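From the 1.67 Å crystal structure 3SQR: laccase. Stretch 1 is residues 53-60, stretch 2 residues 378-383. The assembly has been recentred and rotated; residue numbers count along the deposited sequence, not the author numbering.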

# COMPACT_ATOMS: atom_id res chain seq x y z
N SER A 53 14.99 17.50 -11.23
CA SER A 53 14.66 16.65 -12.31
C SER A 53 14.56 15.25 -11.83
O SER A 53 14.76 14.94 -10.63
N ILE A 54 14.35 14.39 -12.79
CA ILE A 54 14.32 12.94 -12.59
C ILE A 54 15.65 12.45 -12.05
O ILE A 54 15.76 11.35 -11.54
N ASP A 55 16.72 13.26 -12.23
CA ASP A 55 18.03 12.86 -11.77
C ASP A 55 18.37 13.37 -10.37
O ASP A 55 19.43 13.02 -9.77
N THR A 56 17.48 14.17 -9.81
CA THR A 56 17.65 14.64 -8.46
C THR A 56 17.56 13.50 -7.46
O THR A 56 16.65 12.67 -7.55
N ASN A 57 18.50 13.44 -6.51
CA ASN A 57 18.42 12.45 -5.47
C ASN A 57 17.44 12.92 -4.41
O ASN A 57 17.79 13.66 -3.52
N TRP A 58 16.18 12.48 -4.52
CA TRP A 58 15.14 12.90 -3.61
C TRP A 58 15.25 12.36 -2.20
O TRP A 58 14.52 12.83 -1.35
N TYR A 59 16.15 11.40 -1.97
CA TYR A 59 16.44 10.98 -0.62
C TYR A 59 17.26 12.05 0.09
O TYR A 59 17.29 12.02 1.32
N ASP A 60 18.01 12.83 -0.67
CA ASP A 60 18.95 13.79 -0.13
C ASP A 60 18.55 15.23 -0.31
O ASP A 60 19.01 16.06 0.45
N PRO A 378 15.66 1.33 -11.11
CA PRO A 378 15.47 2.71 -10.74
C PRO A 378 16.25 3.61 -11.68
O PRO A 378 17.40 3.29 -12.05
N HIS A 379 15.62 4.69 -12.06
CA HIS A 379 16.25 5.66 -12.92
C HIS A 379 17.40 6.32 -12.17
O HIS A 379 18.51 6.50 -12.74
N LEU A 380 17.11 6.79 -10.96
CA LEU A 380 18.15 7.21 -10.05
C LEU A 380 18.86 6.00 -9.45
O LEU A 380 18.34 5.29 -8.53
N ALA A 381 20.04 5.71 -9.99
CA ALA A 381 20.76 4.50 -9.63
C ALA A 381 21.43 4.65 -8.28
O ALA A 381 22.15 5.63 -8.02
N LEU A 382 21.19 3.69 -7.40
CA LEU A 382 21.82 3.69 -6.07
C LEU A 382 22.25 2.30 -5.74
O LEU A 382 21.59 1.29 -6.13
N ASP A 383 23.32 2.24 -4.97
CA ASP A 383 23.87 0.98 -4.52
C ASP A 383 23.82 0.78 -3.05
O ASP A 383 23.87 1.73 -2.26

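Leu380 forms the apolar centre of this contact. Its CA-to-CB bond points toward stretch 1, and of all the residues here it loses the most surface to the opposing stretch. The side chain is t at chi1, while chi2, at 91°, lies between the usual wells. In this conformation the two methyls find different neighbours. CD1 lies against backbone, with Leu380 CD1 3.4 Å from Asp55 O and 3.9 Å from Thr56 O. CD2 enters a pocket made largely of side chains: it is 3.6 Å from Trp58 CZ3, 3.8 Å from Asn57 CA and 4.2 Å from Tyr59 CE2. A branched aliphatic side chain suits such a place, because its two methyls can fill neighbouring hollows at once without needing a polar partner.

The walls of the pocket are partly aromatic. The CA-to-CB bond of Trp58 points sideways, but with chi1 p and chi2 at 93° the far end of the indole comes nearer to stretch 2, bringing CZ3 to Leu380. The methyl meets this ring obliquely. Tyr59 points toward stretch 2, with chi1 m and chi2 at -81°, and its ring meets the two leucines differently: Leu380 CD2 lies at the edge, near the ring plane, whereas Leu382 CD1 approaches obliquely, 3.6 Å from Tyr59 CE2. Tyrosine can serve both needs here, offering ring carbons to the leucines while its hydroxyl is hydrogen-bonded elsewhere in the structure.

Leu382 extends the apolar patch. It also points toward stretch 1, and its m, t rotamer places CD1 by the tyrosine ring and CD2 3.8 Å from Asn57 ND2. Between these two leucines in sequence, Ala381 is out of reach of stretch 1 and makes no contact, leaving Leu380 and Leu382 to supply this apolar patch.

Asn57 belongs to both the packing and the fold of its own stretch. With chi1 t, its side chain lies beside the leucines, Asn57 CG being 3.9 Å from Leu380 CD2. Its OD1 accepts a hydrogen bond from Tyr59 N at 2.9 Å and a weak one from Asp60 N at 3.3 Å, tying the amide to the backbone that carries the tyrosine.

Toward the polar edge, His379 points at stretch 1 with chi1 t and chi2 at 93°. Ile54, whose chi1 of -149° is between wells, places CG1 over one face of the imidazole, 4.3 Å from the His379 ring centroid, in a CH-pi contact; its methyl CG2 is 3.3 Å from His379 NE2. At the ring's edge, His379 NE2 donates a short hydrogen bond to Asp55 OD1, 2.5 Å away. Asp55 starts sideways, but its m rotamer brings the carboxylate nearer. Histidine suits this border, presenting a flat face to the isoleucine and a donor to the acid.

The type I turn from Ser53 to Thr56 supports this edge: Thr56 N bonds to Ser53 O at 2.9 Å, and Asp55 N to Ser53 OG at 2.8 Å.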

# COMPACT_ATOMS: atom_id res chain seq x y z
CB SER A 53 15.78 16.70 -13.37
OG SER A 53 16.91 15.94 -12.96
CB ILE A 54 13.93 12.28 -13.94
CG1 ILE A 54 13.17 11.01 -13.71
CG2 ILE A 54 15.18 12.14 -14.88
CD1 ILE A 54 11.83 11.24 -13.04
CB ASP A 55 19.09 13.32 -12.80
CG ASP A 55 18.94 12.60 -14.12
OD1 ASP A 55 18.86 11.34 -14.14
OD2 ASP A 55 18.90 13.30 -15.11
CB THR A 56 16.62 15.72 -8.13
OG1 THR A 56 16.74 16.79 -9.09
CG2 THR A 56 16.80 16.24 -6.67
CB ASN A 57 19.78 12.11 -4.86
CG ASN A 57 19.70 10.95 -3.87
OD1 ASN A 57 18.69 10.80 -3.22
ND2 ASN A 57 20.76 10.17 -3.71
CB TRP A 58 13.75 12.62 -4.18
CG TRP A 58 13.44 11.15 -4.20
CD1 TRP A 58 12.79 10.46 -3.24
CD2 TRP A 58 13.72 10.22 -5.25
NE1 TRP A 58 12.67 9.14 -3.59
CE2 TRP A 58 13.20 8.97 -4.84
CE3 TRP A 58 14.34 10.31 -6.50
CZ2 TRP A 58 13.32 7.82 -5.62
CZ3 TRP A 58 14.46 9.17 -7.27
CH2 TRP A 58 13.94 7.94 -6.82
CB TYR A 59 17.21 9.64 -0.56
CG TYR A 59 16.45 8.51 -1.24
CD1 TYR A 59 15.44 7.86 -0.59
CD2 TYR A 59 16.71 8.19 -2.58
CE1 TYR A 59 14.69 6.84 -1.22
CE2 TYR A 59 16.01 7.22 -3.22
CZ TYR A 59 14.99 6.55 -2.55
OH TYR A 59 14.29 5.59 -3.28
CB ASP A 60 20.33 13.58 -0.77
CG ASP A 60 20.95 12.23 -0.43
OD1 ASP A 60 20.53 11.54 0.55
OD2 ASP A 60 21.90 11.85 -1.17
CB PRO A 378 15.99 2.77 -9.30
CG PRO A 378 15.77 1.36 -8.81
CD PRO A 378 16.17 0.53 -10.00
CB HIS A 379 15.28 6.73 -13.38
CG HIS A 379 15.97 7.83 -14.09
ND1 HIS A 379 16.11 7.83 -15.47
CD2 HIS A 379 16.67 8.90 -13.64
CE1 HIS A 379 16.84 8.88 -15.83
NE2 HIS A 379 17.19 9.55 -14.74
CB LEU A 380 17.60 8.13 -8.96
CG LEU A 380 18.65 8.64 -7.98
CD1 LEU A 380 19.24 9.95 -8.41
CD2 LEU A 380 17.99 8.80 -6.58
CB ALA A 381 21.87 4.17 -10.72
CB LEU A 382 20.81 4.21 -5.01
CG LEU A 382 20.26 5.64 -5.19
CD1 LEU A 382 19.15 5.83 -4.14
CD2 LEU A 382 21.34 6.68 -5.05
CB ASP A 383 25.35 0.86 -4.95
CG ASP A 383 25.51 0.88 -6.46
OD1 ASP A 383 24.55 0.66 -7.24
OD2 ASP A 383 26.65 1.13 -6.90